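Local coordinates for uncharacterized protein lp_2664 (Lactobacillus plantarum WCFS1, PDB 2PJQ) that is of uncharacterised function but carries an HD domain, and so probably acts as a metal-dependent phosphohydrolase of that superfamily, at the interface of chains A and B. Residues are numbered along the deposited sequence; one frame, centred on the assembly and turned at random. Chains: chain A/B, Uncharacterized protein lp_2664.

Contact 1: the interface of chains A and B. Residues chain A 135-136, 138-139, 143; chain B 142, 152, 209, 213.
B:Phe213 and B:Phe209, one helical turn apart, both set CG anti to the backbone N (chi1 -174° and 169°), and this common choice turns the two rings toward helix 134-148 of chain A. They meet it on the stretch that shows A:Ala135, A:Ile136, A:Ile138 and A:Ala139. The ring of B:Phe213 receives A:Ile136 over one face: CG1 of the isoleucine stands 3.9 Å above the plane, close to the ring centre, with the two side chains crossing at about a right angle. The same ring takes the methyl of A:Ala139 in plane at its edge, CB lying 3.7 Å from B:Phe213 CE2. Near the base of this phenylalanine, the methyl of A:Ala135 packs against the backbone N and CA.

B:Phe209 is used differently. It slides past A:Ile138 in the opposite direction, its CE1 lying 3.5 Å from the branch methyl CG2, while A:Ile138 CD1 sits in the ring plane at the edge. B:Phe209 CE1 also comes 3.4 Å from the carbonyl O of A:Ala135, and B:Phe209 CZ approaches the A:Ala139 methyl CB at 4.0 Å. That small methyl is therefore approached by both aromatic rings and also by B:Leu142, whose CD2 branch lies 3.5 Å from A:Ala139 CB.

Further along the helix, A:Tyr143 has CG anti to the backbone N (chi1 177°), which places the ring beside B:Ile152. The isoleucine lies over one face and crosses it obliquely, with CD1 3.7 Å from the ring centroid and offset toward the CG-CD2 rim, where CG1 follows along the CD2-CE2 edge.

The patch is thus held by shape and apolar burial rather than by polar pairs. Repeated about the two-fold axis, this apolar seam of helices, with the loop residue B:Ile152 added at the tyrosine, probably helps to hold two copies of the protein together as a dimer.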
ATOM      1  N   ALA A 135       1.360   0.147 -12.192  1.00 15.19           N
ATOM      2  CA  ALA A 135       1.827  -0.546 -10.998  1.00 14.86           C
ATOM      3  C   ALA A 135       2.203   0.470  -9.926  1.00 16.62           C
ATOM      4  O   ALA A 135       1.887   0.293  -8.730  1.00 16.10           O
ATOM      5  CB  ALA A 135       3.023  -1.403 -11.347  1.00 10.79           C
ATOM      6  N   ILE A 136       2.864   1.543 -10.356  1.00 12.07           N
ATOM      7  CA  ILE A 136       3.265   2.582  -9.426  1.00 13.30           C
ATOM      8  C   ILE A 136       2.064   3.207  -8.724  1.00 13.33           C
ATOM      9  O   ILE A 136       2.090   3.425  -7.512  1.00 13.34           O
ATOM     10  CB  ILE A 136       4.089   3.646 -10.128  1.00 15.32           C
ATOM     11  CG1 ILE A 136       5.542   3.148 -10.238  1.00 16.76           C
ATOM     12  CG2 ILE A 136       3.970   4.960  -9.384  1.00 14.92           C
ATOM     13  CD1 ILE A 136       6.497   4.074 -10.986  1.00 14.90           C
ATOM     14  N   ILE A 138      -0.818   1.773  -8.215  1.00 12.17           N
ATOM     15  CA  ILE A 138      -1.296   0.769  -7.265  1.00 12.85           C
ATOM     16  C   ILE A 138      -0.512   0.906  -5.955  1.00 12.69           C
ATOM     17  O   ILE A 138      -1.085   1.122  -4.883  1.00 11.76           O
ATOM     18  CB  ILE A 138      -1.075  -0.656  -7.793  1.00 12.30           C
ATOM     19  CG1 ILE A 138      -1.920  -0.883  -9.055  1.00 13.16           C
ATOM     20  CG2 ILE A 138      -1.400  -1.662  -6.698  1.00  9.98           C
ATOM     21  CD1 ILE A 138      -1.629  -2.192  -9.767  1.00 10.96           C
ATOM     22  N   ALA A 139       0.810   0.793  -6.060  1.00 10.71           N
ATOM     23  CA  ALA A 139       1.681   0.904  -4.900  1.00  8.29           C
ATOM     24  C   ALA A 139       1.386   2.148  -4.087  1.00  6.98           C
ATOM     25  O   ALA A 139       1.029   2.051  -2.906  1.00  7.20           O
ATOM     26  CB  ALA A 139       3.128   0.911  -5.337  1.00  5.32           C
ATOM     27  N   TYR A 143      -0.254   2.527  -0.499  1.00 12.91           N
ATOM     28  CA  TYR A 143       0.793   2.972   0.412  1.00 11.71           C
ATOM     29  C   TYR A 143       0.300   4.189   1.177  1.00 11.36           C
ATOM     30  O   TYR A 143       0.745   4.469   2.289  1.00 11.81           O
ATOM     31  CB  TYR A 143       2.046   3.300  -0.378  1.00  7.98           C
ATOM     32  CG  TYR A 143       3.163   3.834   0.453  1.00 10.62           C
ATOM     33  CD1 TYR A 143       3.214   5.185   0.807  1.00 13.39           C
ATOM     34  CD2 TYR A 143       4.196   3.000   0.873  1.00 12.62           C
ATOM     35  CE1 TYR A 143       4.281   5.697   1.557  1.00 12.60           C
ATOM     36  CE2 TYR A 143       5.265   3.501   1.621  1.00 13.45           C
ATOM     37  CZ  TYR A 143       5.300   4.844   1.954  1.00 12.59           C
ATOM     38  OH  TYR A 143       6.371   5.335   2.653  1.00 13.32           O
TER
ATOM     39  N   LEU B 142       1.999  -3.346   0.758  1.00  9.40           N
ATOM     40  CA  LEU B 142       2.256  -1.908   0.716  1.00  8.38           C
ATOM     41  C   LEU B 142       1.481  -1.069   1.703  1.00  8.08           C
ATOM     42  O   LEU B 142       1.972  -0.045   2.171  1.00  6.06           O
ATOM     43  CB  LEU B 142       2.009  -1.368  -0.689  1.00  6.44           C
ATOM     44  CG  LEU B 142       3.181  -1.655  -1.629  1.00  5.82           C
ATOM     45  CD1 LEU B 142       2.707  -2.528  -2.764  1.00  2.92           C
ATOM     46  CD2 LEU B 142       3.774  -0.347  -2.134  1.00  1.46           C
ATOM     47  N   ILE B 152       9.349   2.428  -0.505  1.00 22.98           N
ATOM     48  CA  ILE B 152       8.679   1.535  -1.426  1.00 20.82           C
ATOM     49  C   ILE B 152       9.645   0.833  -2.349  1.00 21.03           C
ATOM     50  O   ILE B 152       9.515  -0.368  -2.597  1.00 22.38           O
ATOM     51  CB  ILE B 152       7.670   2.280  -2.287  1.00 14.94           C
ATOM     52  CG1 ILE B 152       6.570   2.856  -1.398  1.00 15.45           C
ATOM     53  CG2 ILE B 152       7.093   1.341  -3.320  1.00 15.61           C
ATOM     54  CD1 ILE B 152       5.431   3.523  -2.154  1.00 14.19           C
ATOM     55  N   PHE B 209       2.694  -7.327 -11.163  1.00 23.09           N
ATOM     56  CA  PHE B 209       2.816  -6.042 -10.464  1.00 19.91           C
ATOM     57  C   PHE B 209       4.250  -5.587 -10.257  1.00 19.80           C
ATOM     58  O   PHE B 209       4.529  -4.393 -10.300  1.00 19.76           O
ATOM     59  CB  PHE B 209       2.127  -6.148  -9.099  1.00 14.65           C
ATOM     60  CG  PHE B 209       2.403  -4.998  -8.163  1.00 11.43           C
ATOM     61  CD1 PHE B 209       1.656  -3.825  -8.234  1.00 11.06           C
ATOM     62  CD2 PHE B 209       3.374  -5.114  -7.159  1.00 11.02           C
ATOM     63  CE1 PHE B 209       1.860  -2.788  -7.311  1.00  9.24           C
ATOM     64  CE2 PHE B 209       3.585  -4.090  -6.237  1.00  8.98           C
ATOM     65  CZ  PHE B 209       2.825  -2.920  -6.314  1.00  7.73           C
ATOM     66  N   PHE B 213       5.815  -2.763 -12.301  1.00 19.90           N
ATOM     67  CA  PHE B 213       6.334  -1.668 -11.483  1.00 17.85           C
ATOM     68  C   PHE B 213       7.698  -1.171 -11.966  1.00 16.97           C
ATOM     69  O   PHE B 213       7.877   0.023 -12.187  1.00 17.22           O
ATOM     70  CB  PHE B 213       6.434  -2.104 -10.010  1.00 12.81           C
ATOM     71  CG  PHE B 213       6.821  -0.997  -9.074  1.00 11.12           C
ATOM     72  CD1 PHE B 213       8.072  -0.391  -9.162  1.00  9.95           C
ATOM     73  CD2 PHE B 213       5.921  -0.529  -8.128  1.00 11.49           C
ATOM     74  CE1 PHE B 213       8.415   0.665  -8.324  1.00  9.81           C
ATOM     75  CE2 PHE B 213       6.256   0.533  -7.282  1.00 10.38           C
ATOM     76  CZ  PHE B 213       7.504   1.130  -7.380  1.00  8.97           C
TER

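Contact 2: the interface of chains A and B. Residues chain A 37, 41, 131, 136, 202; chain B 213, 216-217, 219-220.
A:Arg202 and B:Asp220 reach toward each other tip to tip and form a salt bridge, NH2 lying 2.8 Å from the carboxylate OD1. The N-H points almost straight at the oxygen (177° at H), and OD1 lies in the guanidinium plane. On the acceptor side the approach is to the syn side but 31° out of the carboxylate plane, the two flat groups being turned steeply against each other. The other carboxylate oxygen of B:Asp220, OD2, leans on the A:Arg37 CD methylene, while A:Leu41 comes across at an angle, its CD2 touching the OD1 side.

One turn back, the carboxylate of B:Glu216 takes the backbone N-H of A:Ile136, with N to OE1 at 3.2 Å. This N belongs to the first turn of helix 134-148, so the carboxylate sits at the N-terminal end of the helix, much like a cap lent by the partner chain, and the helix end may favour its negative charge. The chain of B:Glu216, extended beyond CG, slides past A:Arg202 in the opposite direction, its CG 3.6 Å from the arginine NE.

A:Arg37 adds a cation-pi contact: its NH1 stands over the six-membered ring of B:Trp217, 3.8 Å from the centroid. The guanidinium is tilted by 42° from the indole plane, so its tip rather than its flat face meets the ring.

Behind these groups, A:Arg37 is bent at chi3 and turns NE toward A:Asp131 of its own chain, a bond that helps to hold the guanidinium where NH1 reaches B:Trp217. NE of A:Arg37 meets A:Asp131 OD1 at 2.8 Å, on the syn side of the carboxylate and within the guanidinium plane.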
ATOM      1  N   ARG A  37       9.948  11.638 -10.598  1.00  9.85           N
ATOM      2  CA  ARG A  37       9.269  10.945 -11.689  1.00 10.52           C
ATOM      3  C   ARG A  37       8.341  11.914 -12.434  1.00  9.50           C
ATOM      4  O   ARG A  37       8.345  11.980 -13.672  1.00  8.40           O
ATOM      5  CB  ARG A  37       8.440   9.780 -11.162  1.00 16.68           C
ATOM      6  CG  ARG A  37       9.185   8.471 -11.046  1.00 18.03           C
ATOM      7  CD  ARG A  37       8.189   7.355 -10.877  1.00 18.33           C
ATOM      8  NE  ARG A  37       7.405   7.527  -9.668  1.00 18.69           N
ATOM      9  CZ  ARG A  37       7.905   7.354  -8.455  1.00 21.80           C
ATOM     10  NH1 ARG A  37       9.175   7.005  -8.333  1.00 21.61           N
ATOM     11  NH2 ARG A  37       7.145   7.536  -7.377  1.00 23.73           N
ATOM     12  N   LEU A  41       8.726  13.410 -16.192  1.00 16.49           N
ATOM     13  CA  LEU A  41       7.573  13.189 -17.080  1.00 13.92           C
ATOM     14  C   LEU A  41       7.098  14.527 -17.650  1.00 13.11           C
ATOM     15  O   LEU A  41       6.783  14.635 -18.836  1.00 13.11           O
ATOM     16  CB  LEU A  41       6.409  12.545 -16.312  1.00  8.10           C
ATOM     17  CG  LEU A  41       6.370  11.041 -16.033  1.00  7.87           C
ATOM     18  CD1 LEU A  41       5.373  10.772 -14.917  1.00  6.95           C
ATOM     19  CD2 LEU A  41       5.982  10.278 -17.295  1.00  4.76           C
ATOM     20  N   ASP A 131       1.531   9.291 -12.914  1.00  6.94           N
ATOM     21  CA  ASP A 131       2.272   8.621 -11.855  1.00  5.17           C
ATOM     22  C   ASP A 131       1.340   8.117 -10.763  1.00  5.87           C
ATOM     23  O   ASP A 131       1.792   7.740  -9.686  1.00  6.76           O
ATOM     24  CB  ASP A 131       3.278   9.574 -11.228  1.00  3.38           C
ATOM     25  CG  ASP A 131       4.391   8.837 -10.502  1.00  8.24           C
ATOM     26  OD1 ASP A 131       5.149   8.091 -11.178  1.00  9.62           O
ATOM     27  OD2 ASP A 131       4.512   8.986  -9.262  1.00  8.25           O
ATOM     28  N   ILE A 136       2.864   1.543 -10.356  1.00 12.07           N
ATOM     29  CA  ILE A 136       3.265   2.582  -9.426  1.00 13.30           C
ATOM     30  C   ILE A 136       2.064   3.207  -8.724  1.00 13.33           C
ATOM     31  O   ILE A 136       2.090   3.425  -7.512  1.00 13.34           O
ATOM     32  CB  ILE A 136       4.089   3.646 -10.128  1.00 15.32           C
ATOM     33  CG1 ILE A 136       5.542   3.148 -10.238  1.00 16.76           C
ATOM     34  CG2 ILE A 136       3.970   4.960  -9.384  1.00 14.92           C
ATOM     35  CD1 ILE A 136       6.497   4.074 -10.986  1.00 14.90           C
ATOM     36  N   ARG A 202      -0.987   1.466 -18.821  1.00 37.51           N
ATOM     37  CA  ARG A 202      -0.914   1.579 -17.385  1.00 32.61           C
ATOM     38  C   ARG A 202      -2.263   1.354 -16.724  1.00 30.37           C
ATOM     39  O   ARG A 202      -2.412   1.598 -15.536  1.00 31.95           O
ATOM     40  CB  ARG A 202      -0.339   2.951 -17.017  1.00 24.92           C
ATOM     41  CG  ARG A 202       1.071   3.154 -17.549  1.00 18.34           C
ATOM     42  CD  ARG A 202       1.732   4.393 -16.998  1.00 15.66           C
ATOM     43  NE  ARG A 202       3.172   4.347 -17.232  1.00 15.95           N
ATOM     44  CZ  ARG A 202       4.040   5.249 -16.779  1.00 15.96           C
ATOM     45  NH1 ARG A 202       3.616   6.281 -16.071  1.00 15.59           N
ATOM     46  NH2 ARG A 202       5.339   5.100 -17.002  1.00 17.06           N
TER
ATOM     47  N   PHE B 213       5.815  -2.763 -12.301  1.00 19.90           N
ATOM     48  CA  PHE B 213       6.334  -1.668 -11.483  1.00 17.85           C
ATOM     49  C   PHE B 213       7.698  -1.171 -11.966  1.00 16.97           C
ATOM     50  O   PHE B 213       7.877   0.023 -12.187  1.00 17.22           O
ATOM     51  CB  PHE B 213       6.434  -2.104 -10.010  1.00 12.81           C
ATOM     52  CG  PHE B 213       6.821  -0.997  -9.074  1.00 11.12           C
ATOM     53  CD1 PHE B 213       8.072  -0.391  -9.162  1.00  9.95           C
ATOM     54  CD2 PHE B 213       5.921  -0.529  -8.128  1.00 11.49           C
ATOM     55  CE1 PHE B 213       8.415   0.665  -8.324  1.00  9.81           C
ATOM     56  CE2 PHE B 213       6.256   0.533  -7.282  1.00 10.38           C
ATOM     57  CZ  PHE B 213       7.504   1.130  -7.380  1.00  8.97           C
ATOM     58  N   GLU B 216       7.625   0.369 -15.599  1.00 10.63           N
ATOM     59  CA  GLU B 216       7.114   1.730 -15.490  1.00 10.85           C
ATOM     60  C   GLU B 216       8.160   2.676 -14.919  1.00 12.45           C
ATOM     61  O   GLU B 216       8.410   3.749 -15.463  1.00 12.51           O
ATOM     62  CB  GLU B 216       5.856   1.745 -14.619  1.00 11.80           C
ATOM     63  CG  GLU B 216       4.585   1.530 -15.415  1.00 15.86           C
ATOM     64  CD  GLU B 216       3.388   1.081 -14.576  1.00 17.70           C
ATOM     65  OE1 GLU B 216       3.142   1.687 -13.504  1.00 18.61           O
ATOM     66  OE2 GLU B 216       2.686   0.131 -15.010  1.00 15.57           O
ATOM     67  N   TRP B 217       8.772   2.268 -13.815  1.00 16.25           N
ATOM     68  CA  TRP B 217       9.781   3.085 -13.166  1.00 18.09           C
ATOM     69  C   TRP B 217      10.930   3.365 -14.103  1.00 17.91           C
ATOM     70  O   TRP B 217      11.398   4.485 -14.211  1.00 17.26           O
ATOM     71  CB  TRP B 217      10.307   2.370 -11.933  1.00 18.09           C
ATOM     72  CG  TRP B 217      11.392   3.100 -11.248  1.00 17.02           C
ATOM     73  CD1 TRP B 217      12.605   3.430 -11.761  1.00 15.60           C
ATOM     74  CD2 TRP B 217      11.384   3.562  -9.894  1.00 17.27           C
ATOM     75  NE1 TRP B 217      13.362   4.067 -10.807  1.00 17.46           N
ATOM     76  CE2 TRP B 217      12.635   4.162  -9.650  1.00 16.72           C
ATOM     77  CE3 TRP B 217      10.441   3.523  -8.860  1.00 17.76           C
ATOM     78  CZ2 TRP B 217      12.968   4.723  -8.418  1.00 15.61           C
ATOM     79  CZ3 TRP B 217      10.779   4.083  -7.628  1.00 18.02           C
ATOM     80  CH2 TRP B 217      12.029   4.673  -7.422  1.00 15.74           C
ATOM     81  N   ALA B 219      10.915   3.233 -17.365  1.00 19.81           N
ATOM     82  CA  ALA B 219      10.435   4.052 -18.461  1.00 17.71           C
ATOM     83  C   ALA B 219      10.513   5.510 -18.040  1.00 18.41           C
ATOM     84  O   ALA B 219      11.145   6.316 -18.719  1.00 18.89           O
ATOM     85  CB  ALA B 219       9.004   3.688 -18.801  1.00 18.07           C
ATOM     86  N   ASP B 220       9.881   5.850 -16.916  1.00 16.56           N
ATOM     87  CA  ASP B 220       9.904   7.223 -16.454  1.00 15.87           C
ATOM     88  C   ASP B 220      11.334   7.645 -16.403  1.00 16.53           C
ATOM     89  O   ASP B 220      11.823   8.163 -17.423  1.00 18.49           O
ATOM     90  CB  ASP B 220       9.310   7.359 -15.064  1.00 17.27           C
ATOM     91  CG  ASP B 220       7.866   6.948 -15.011  1.00 17.85           C
ATOM     92  OD1 ASP B 220       7.206   6.955 -16.077  1.00 17.14           O
ATOM     93  OD2 ASP B 220       7.390   6.632 -13.901  1.00 17.21           O
TER

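Contact 1 and contact 2 adjoin, the centres of their C-alpha atoms about 10 Å apart, and share A:Ile136 and B:Phe213. Both rest mainly on helix 134-148 of chain A and helix 204-219 of chain B. Contact 1 supplies the apolar part and also brings the two copies of the helix starting at 134 together; contact 2 supplies the polar part, with loop residues of both chains and helix 32-49. With each patch repeated by the two-fold axis, the C-terminal helix of each copy lies on its partner. This reciprocal packing is consistent with a stable dimer, although the structure alone does not prove that it forms in solution.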